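Local coordinates for uncharacterized protein (Leishmania infantum, PDB 4TYZ), which is of unknown function, though its C-terminal piece described here is a GRAM domain of the PH-like clan and the whole protein may bind and transfer sterols, at residues A[33-44]-A[48-59]. Sequence-based numbering, arbitrary orientation. Where two conformers were deposited one is given.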
ATOM      1  N   LYS A  33      -9.290   7.810  -0.093  1.00 13.58           N
ATOM      2  CA  LYS A  33      -9.114   7.576  -1.523  1.00 15.77           C
ATOM      3  C   LYS A  33      -9.044   6.092  -1.836  1.00 13.07           C
ATOM      4  O   LYS A  33      -8.063   5.426  -1.477  1.00 13.41           O
ATOM      5  CB  LYS A  33      -7.830   8.241  -2.031  1.00 17.14           C
ATOM      6  CG  LYS A  33      -7.669   9.698  -1.668  1.00 29.54           C
ATOM      7  CD  LYS A  33      -8.359  10.585  -2.670  1.00 33.26           C
ATOM      8  CE  LYS A  33      -8.035  12.047  -2.418  1.00 30.49           C
ATOM      9  NZ  LYS A  33      -9.051  12.909  -3.070  1.00 36.39           N
ATOM     10  N   GLN A  34     -10.066   5.575  -2.516  1.00 13.75           N
ATOM     11  CA  GLN A  34     -10.038   4.193  -2.975  1.00 13.27           C
ATOM     12  C   GLN A  34      -8.980   4.016  -4.056  1.00 12.90           C
ATOM     13  O   GLN A  34      -8.829   4.879  -4.915  1.00 14.48           O
ATOM     14  CB  GLN A  34     -11.410   3.786  -3.508  1.00 13.96           C
ATOM     15  CG  GLN A  34     -11.520   2.319  -3.835  1.00 17.59           C
ATOM     16  CD  GLN A  34     -11.597   1.449  -2.595  1.00 17.95           C
ATOM     17  OE1 GLN A  34     -12.125   1.862  -1.554  1.00 19.48           O
ATOM     18  NE2 GLN A  34     -11.085   0.235  -2.706  1.00 18.30           N
ATOM     19  N   GLY A  35      -8.238   2.916  -4.010  1.00 12.39           N
ATOM     20  CA  GLY A  35      -7.210   2.705  -5.015  1.00 12.10           C
ATOM     21  C   GLY A  35      -6.578   1.336  -4.938  1.00 11.71           C
ATOM     22  O   GLY A  35      -7.221   0.361  -4.533  1.00 12.71           O
ATOM     23  N   TYR A  36      -5.317   1.281  -5.344  1.00 11.28           N
ATOM     24  CA  TYR A  36      -4.595   0.027  -5.454  1.00 12.12           C
ATOM     25  C   TYR A  36      -3.281   0.115  -4.729  1.00 12.12           C
ATOM     26  O   TYR A  36      -2.520   1.062  -4.928  1.00 11.93           O
ATOM     27  CB  TYR A  36      -4.315  -0.318  -6.913  1.00 12.39           C
ATOM     28  CG  TYR A  36      -5.487  -0.128  -7.844  1.00 16.36           C
ATOM     29  CD1 TYR A  36      -6.559  -1.007  -7.826  1.00 16.80           C
ATOM     30  CD2 TYR A  36      -5.512   0.929  -8.747  1.00 15.94           C
ATOM     31  CE1 TYR A  36      -7.631  -0.834  -8.692  1.00 17.28           C
ATOM     32  CE2 TYR A  36      -6.575   1.109  -9.613  1.00 23.20           C
ATOM     33  CZ  TYR A  36      -7.627   0.227  -9.583  1.00 21.34           C
ATOM     34  OH  TYR A  36      -8.684   0.417 -10.450  1.00 26.87           O
ATOM     35  N   LEU A  37      -3.027  -0.896  -3.915  1.00 11.48           N
ATOM     36  CA  LEU A  37      -1.725  -1.116  -3.301  1.00  9.99           C
ATOM     37  C   LEU A  37      -0.906  -2.000  -4.231  1.00 10.15           C
ATOM     38  O   LEU A  37      -1.387  -3.047  -4.655  1.00 11.78           O
ATOM     39  CB  LEU A  37      -1.900  -1.782  -1.938  1.00 11.57           C
ATOM     40  CG  LEU A  37      -0.613  -1.941  -1.149  1.00 18.24           C
ATOM     41  CD1 LEU A  37      -0.207  -0.558  -0.711  1.00 25.20           C
ATOM     42  CD2 LEU A  37      -0.829  -2.868   0.051  1.00 16.97           C
ATOM     43  N   PHE A  38       0.305  -1.562  -4.573  1.00  9.41           N
ATOM     44  CA  PHE A  38       1.215  -2.341  -5.417  1.00 10.99           C
ATOM     45  C   PHE A  38       2.434  -2.791  -4.632  1.00  9.87           C
ATOM     46  O   PHE A  38       3.051  -1.995  -3.926  1.00 10.07           O
ATOM     47  CB  PHE A  38       1.696  -1.520  -6.613  1.00  9.65           C
ATOM     48  CG  PHE A  38       0.592  -0.961  -7.464  1.00 11.67           C
ATOM     49  CD1 PHE A  38       0.051  -1.709  -8.495  1.00 15.15           C
ATOM     50  CD2 PHE A  38       0.117   0.325  -7.252  1.00 12.91           C
ATOM     51  CE1 PHE A  38      -0.943  -1.182  -9.302  1.00 14.37           C
ATOM     52  CE2 PHE A  38      -0.880   0.851  -8.049  1.00 15.24           C
ATOM     53  CZ  PHE A  38      -1.407   0.101  -9.077  1.00 12.22           C
ATOM     54  N   ILE A  39       2.801  -4.058  -4.790  1.00  9.23           N
ATOM     55  CA  ILE A  39       3.980  -4.603  -4.136  1.00  9.05           C
ATOM     56  C   ILE A  39       4.999  -4.996  -5.204  1.00 10.79           C
ATOM     57  O   ILE A  39       4.697  -5.780  -6.104  1.00 11.17           O
ATOM     58  CB  ILE A  39       3.603  -5.797  -3.263  1.00 11.17           C
ATOM     59  CG1 ILE A  39       2.712  -5.305  -2.112  1.00 15.78           C
ATOM     60  CG2 ILE A  39       4.839  -6.509  -2.744  1.00 13.63           C
ATOM     61  CD1 ILE A  39       2.031  -6.388  -1.370  1.00 23.84           C
ATOM     62  N   THR A  40       6.183  -4.399  -5.125  1.00  8.88           N
ATOM     63  CA  THR A  40       7.270  -4.734  -6.022  1.00  8.86           C
ATOM     64  C   THR A  40       8.444  -5.197  -5.161  1.00  8.85           C
ATOM     65  O   THR A  40       8.350  -5.187  -3.928  1.00 10.44           O
ATOM     66  CB  THR A  40       7.663  -3.528  -6.933  1.00 10.68           C
ATOM     67  OG1 THR A  40       8.519  -2.626  -6.215  1.00 11.75           O
ATOM     68  CG2 THR A  40       6.422  -2.791  -7.413  1.00 10.97           C
ATOM     69  N   PRO A  41       9.540  -5.646  -5.787  1.00 11.26           N
ATOM     70  CA  PRO A  41      10.614  -6.125  -4.909  1.00 13.54           C
ATOM     71  C   PRO A  41      11.212  -5.044  -3.992  1.00 12.66           C
ATOM     72  O   PRO A  41      11.647  -5.377  -2.888  1.00 15.14           O
ATOM     73  CB  PRO A  41      11.663  -6.641  -5.904  1.00 15.51           C
ATOM     74  CG  PRO A  41      10.862  -7.040  -7.117  1.00 17.48           C
ATOM     75  CD  PRO A  41       9.766  -6.002  -7.201  1.00 12.68           C
ATOM     76  N   HIS A  42      11.204  -3.782  -4.413  1.00  9.77           N
ATOM     77  CA  HIS A  42      11.831  -2.723  -3.617  1.00  9.29           C
ATOM     78  C   HIS A  42      10.864  -1.666  -3.091  1.00  8.33           C
ATOM     79  O   HIS A  42      11.253  -0.867  -2.232  1.00 10.30           O
ATOM     80  CB  HIS A  42      12.919  -2.019  -4.434  1.00 10.45           C
ATOM     81  CG  HIS A  42      14.059  -2.911  -4.798  1.00 12.74           C
ATOM     82  ND1 HIS A  42      14.277  -3.346  -6.088  1.00 15.56           N
ATOM     83  CD2 HIS A  42      15.027  -3.469  -4.037  1.00 13.85           C
ATOM     84  CE1 HIS A  42      15.340  -4.135  -6.105  1.00 17.43           C
ATOM     85  NE2 HIS A  42      15.812  -4.225  -4.878  1.00 13.99           N
ATOM     86  N   TRP A  43       9.627  -1.667  -3.589  1.00  8.30           N
ATOM     87  CA  TRP A  43       8.695  -0.568  -3.319  1.00  8.38           C
ATOM     88  C   TRP A  43       7.305  -0.994  -2.921  1.00  8.46           C
ATOM     89  O   TRP A  43       6.756  -1.988  -3.398  1.00 10.55           O
ATOM     90  CB  TRP A  43       8.566   0.356  -4.562  1.00  7.71           C
ATOM     91  CG  TRP A  43       9.862   0.994  -4.928  1.00  7.56           C
ATOM     92  CD1 TRP A  43      10.857   0.443  -5.686  1.00  7.80           C
ATOM     93  CD2 TRP A  43      10.325   2.290  -4.533  1.00  7.62           C
ATOM     94  NE1 TRP A  43      11.918   1.320  -5.788  1.00  8.62           N
ATOM     95  CE2 TRP A  43      11.615   2.461  -5.089  1.00  9.96           C
ATOM     96  CE3 TRP A  43       9.776   3.326  -3.766  1.00  9.25           C
ATOM     97  CZ2 TRP A  43      12.362   3.632  -4.915  1.00  9.10           C
ATOM     98  CZ3 TRP A  43      10.520   4.489  -3.582  1.00  9.89           C
ATOM     99  CH2 TRP A  43      11.801   4.630  -4.153  1.00  8.80           C
ATOM    100  N   LEU A  44       6.759  -0.195  -2.022  1.00  7.87           N
ATOM    101  CA  LEU A  44       5.362  -0.258  -1.653  0.62  8.40           C
ATOM    102  C   LEU A  44       4.700   0.975  -2.233  1.00  8.38           C
ATOM    103  O   LEU A  44       5.079   2.094  -1.899  1.00  9.05           O
ATOM    104  CB  LEU A  44       5.205  -0.293  -0.137  0.62  9.72           C
ATOM    105  CG  LEU A  44       3.738  -0.277   0.257  0.62 11.65           C
ATOM    106  CD1 LEU A  44       3.061  -1.493  -0.331  0.62 13.24           C
ATOM    107  CD2 LEU A  44       3.590  -0.229   1.773  0.62  9.29           C
ATOM    108  N   SER A  48      -4.480   6.099  -6.316  1.00 11.72           N
ATOM    109  CA  SER A  48      -5.924   6.293  -6.250  1.00 12.36           C
ATOM    110  C   SER A  48      -6.574   5.938  -7.586  1.00 14.64           C
ATOM    111  O   SER A  48      -6.050   6.261  -8.653  1.00 14.41           O
ATOM    112  CB  SER A  48      -6.255   7.743  -5.890  1.00 16.19           C
ATOM    113  OG  SER A  48      -5.692   8.109  -4.650  1.00 18.03           O
ATOM    114  N   THR A  49      -7.711   5.266  -7.509  1.00 13.29           N
ATOM    115  CA  THR A  49      -8.444   4.854  -8.697  1.00 16.18           C
ATOM    116  C   THR A  49      -8.958   6.042  -9.484  1.00 22.73           C
ATOM    117  O   THR A  49      -8.861   6.081 -10.716  1.00 22.19           O
ATOM    118  CB  THR A  49      -9.637   3.969  -8.317  1.00 17.41           C
ATOM    119  OG1 THR A  49      -9.165   2.803  -7.645  1.00 19.09           O
ATOM    120  CG2 THR A  49     -10.421   3.556  -9.569  1.00 23.44           C
ATOM    121  N   LEU A  50      -9.510   7.015  -8.772  1.00 17.52           N
ATOM    122  CA  LEU A  50     -10.199   8.109  -9.453  1.00 21.88           C
ATOM    123  C   LEU A  50      -9.662   9.484  -9.079  1.00 26.12           C
ATOM    124  O   LEU A  50     -10.344  10.501  -9.253  1.00 29.28           O
ATOM    125  CB  LEU A  50     -11.698   8.047  -9.161  1.00 25.68           C
ATOM    126  CG  LEU A  50     -12.435   6.788  -9.619  1.00 28.14           C
ATOM    127  CD1 LEU A  50     -13.898   6.866  -9.192  1.00 28.35           C
ATOM    128  CD2 LEU A  50     -12.317   6.602 -11.129  1.00 30.05           C
ATOM    129  N   ALA A  51      -8.437   9.516  -8.575  1.00 20.50           N
ATOM    130  CA  ALA A  51      -7.801  10.774  -8.209  1.00 20.15           C
ATOM    131  C   ALA A  51      -6.303  10.691  -8.456  1.00 20.63           C
ATOM    132  O   ALA A  51      -5.762   9.609  -8.693  1.00 19.86           O
ATOM    133  CB  ALA A  51      -8.084  11.110  -6.752  1.00 21.21           C
ATOM    134  N   ALA A  52      -5.632  11.838  -8.395  1.00 17.02           N
ATOM    135  CA  ALA A  52      -4.190  11.895  -8.617  1.00 19.66           C
ATOM    136  C   ALA A  52      -3.361  11.278  -7.496  1.00 17.28           C
ATOM    137  O   ALA A  52      -2.252  10.785  -7.751  1.00 18.20           O
ATOM    138  CB  ALA A  52      -3.758  13.335  -8.820  1.00 22.80           C
ATOM    139  N   ALA A  53      -3.890  11.324  -6.276  1.00 18.69           N
ATOM    140  CA  ALA A  53      -3.152  10.958  -5.070  1.00 17.03           C
ATOM    141  C   ALA A  53      -2.482   9.596  -5.183  1.00 13.62           C
ATOM    142  O   ALA A  53      -3.106   8.606  -5.561  1.00 14.34           O
ATOM    143  CB  ALA A  53      -4.064  10.986  -3.858  1.00 20.26           C
ATOM    144  N   HIS A  54      -1.196   9.577  -4.875  1.00 15.20           N
ATOM    145  CA  HIS A  54      -0.418   8.351  -4.926  1.00 12.76           C
ATOM    146  C   HIS A  54       0.820   8.490  -4.063  1.00 16.00           C
ATOM    147  O   HIS A  54       1.238   9.601  -3.736  1.00 17.42           O
ATOM    148  CB  HIS A  54      -0.011   8.035  -6.371  1.00 13.18           C
ATOM    149  CG  HIS A  54       0.876   9.066  -6.987  1.00 17.27           C
ATOM    150  ND1 HIS A  54       0.396  10.271  -7.469  1.00 21.18           N
ATOM    151  CD2 HIS A  54       2.211   9.089  -7.205  1.00 25.73           C
ATOM    152  CE1 HIS A  54       1.393  10.979  -7.957  1.00 24.58           C
ATOM    153  NE2 HIS A  54       2.512  10.283  -7.811  1.00 27.06           N
ATOM    154  N   PHE A  55       1.419   7.366  -3.692  1.00 10.80           N
ATOM    155  CA  PHE A  55       2.707   7.423  -3.016  1.00 10.39           C
ATOM    156  C   PHE A  55       3.542   6.212  -3.396  1.00 10.26           C
ATOM    157  O   PHE A  55       3.022   5.214  -3.891  1.00  9.70           O
ATOM    158  CB  PHE A  55       2.548   7.520  -1.473  1.00 11.90           C
ATOM    159  CG  PHE A  55       2.002   6.271  -0.804  1.00 11.37           C
ATOM    160  CD1 PHE A  55       2.806   5.152  -0.597  1.00 12.87           C
ATOM    161  CD2 PHE A  55       0.688   6.231  -0.348  1.00 13.43           C
ATOM    162  CE1 PHE A  55       2.295   4.003   0.024  1.00 13.63           C
ATOM    163  CE2 PHE A  55       0.183   5.103   0.289  1.00 12.90           C
ATOM    164  CZ  PHE A  55       0.976   3.988   0.470  1.00 14.09           C
ATOM    165  N   SER A  56       4.843   6.315  -3.164  1.00  9.07           N
ATOM    166  CA  SER A  56       5.717   5.148  -3.259  1.00  8.66           C
ATOM    167  C   SER A  56       6.756   5.268  -2.177  1.00 11.41           C
ATOM    168  O   SER A  56       7.321   6.346  -1.968  1.00 13.65           O
ATOM    169  CB  SER A  56       6.376   5.033  -4.635  1.00 11.14           C
ATOM    170  OG  SER A  56       7.131   6.197  -4.934  1.00 14.40           O
ATOM    171  N   ILE A  57       6.996   4.165  -1.480  1.00  8.63           N
ATOM    172  CA  ILE A  57       7.965   4.156  -0.403  1.00  7.94           C
ATOM    173  C   ILE A  57       8.818   2.902  -0.523  1.00  7.73           C
ATOM    174  O   ILE A  57       8.318   1.817  -0.803  1.00  8.89           O
ATOM    175  CB  ILE A  57       7.271   4.243   0.976  1.00 11.70           C
ATOM    176  CG1 ILE A  57       8.314   4.221   2.091  1.00 13.87           C
ATOM    177  CG2 ILE A  57       6.275   3.142   1.156  1.00 14.77           C
ATOM    178  CD1 ILE A  57       7.781   4.705   3.397  1.00 23.46           C
ATOM    179  N   GLU A  58      10.127   3.069  -0.376  1.00  8.05           N
ATOM    180  CA  GLU A  58      11.029   1.925  -0.468  1.00  7.80           C
ATOM    181  C   GLU A  58      10.931   1.107   0.817  1.00  8.51           C
ATOM    182  O   GLU A  58      10.737   1.674   1.885  1.00 10.64           O
ATOM    183  CB  GLU A  58      12.473   2.408  -0.684  1.00  9.54           C
ATOM    184  CG  GLU A  58      13.187   1.844  -1.909  1.00 11.77           C
ATOM    185  CD  GLU A  58      13.940   0.538  -1.629  1.00 17.40           C
ATOM    186  OE1 GLU A  58      13.817  -0.012  -0.512  1.00 15.02           O
ATOM    187  OE2 GLU A  58      14.666   0.059  -2.536  1.00 13.33           O
ATOM    188  N   TYR A  59      11.051  -0.217   0.738  1.00  9.84           N
ATOM    189  CA  TYR A  59      11.020  -0.992   1.975  1.00  8.30           C
ATOM    190  C   TYR A  59      12.107  -0.557   2.957  1.00 10.57           C
ATOM    191  O   TYR A  59      11.914  -0.672   4.173  1.00 11.07           O
ATOM    192  CB  TYR A  59      11.142  -2.496   1.698  1.00 10.13           C
ATOM    193  CG  TYR A  59       9.959  -2.991   0.923  1.00 10.35           C
ATOM    194  CD1 TYR A  59       8.695  -3.017   1.495  1.00 11.28           C
ATOM    195  CD2 TYR A  59      10.101  -3.390  -0.402  1.00 12.36           C
ATOM    196  CE1 TYR A  59       7.593  -3.434   0.747  1.00 13.89           C
ATOM    197  CE2 TYR A  59       9.021  -3.817  -1.137  1.00 14.93           C
ATOM    198  CZ  TYR A  59       7.776  -3.835  -0.559  1.00 15.95           C
ATOM    199  OH  TYR A  59       6.702  -4.265  -1.306  1.00 23.96           O
TER
HETATM  200  O   HOH W   1      -9.996   7.041  -6.042  1.00 20.02           O
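Backbone bonds join L44 and I57 both ways: L44 N reaches I57 O at 2.8 Å, almost straight (176°), and I57 N reaches L44 O at 2.9 Å. This hydrogen-bonded antiparallel pair, followed by the non-hydrogen-bonded pair W43–E58, ties strand 43-48 to 54-58, one of the two outermost strands of the sheet. Beyond it, Y59 N donates to H42 O at 3.0 Å. At the far end T49 N meets Q34 O at 2.9 Å, while a water donates to the same oxygen and accepts from L50 N.

Among the side chains, E58 lays its CG over one face of the W43 six-membered ring, 3.6 Å from the centroid and 14° off the normal, a CH-pi contact. A bend at chi2 (-90°) then turns the carboxylate past the indole, with OE2 3.3 Å from H42 CB; OE1 is taken by D60 N and H42 ND1 by E16. Y59 presents its ring edge to T40 O, with CE2 3.2 Å from that oxygen, and one face to L44 N; its OH approaches both T40 O and W43 O. At the other end, T49 OG1 sits over the Y36 ring, 3.6 Å from CZ.

Apolar contact comes from L44 CB, which meets I57 CG2 and Y59 CE1, and from the aliphatic part of K33, against A51 and A53. Main-chain hydrogen bonds thus set the register at both ends of this GRAM-domain contact, while W43 against E58, and Y59 on the T40-L44 turn backbone, fill in around them.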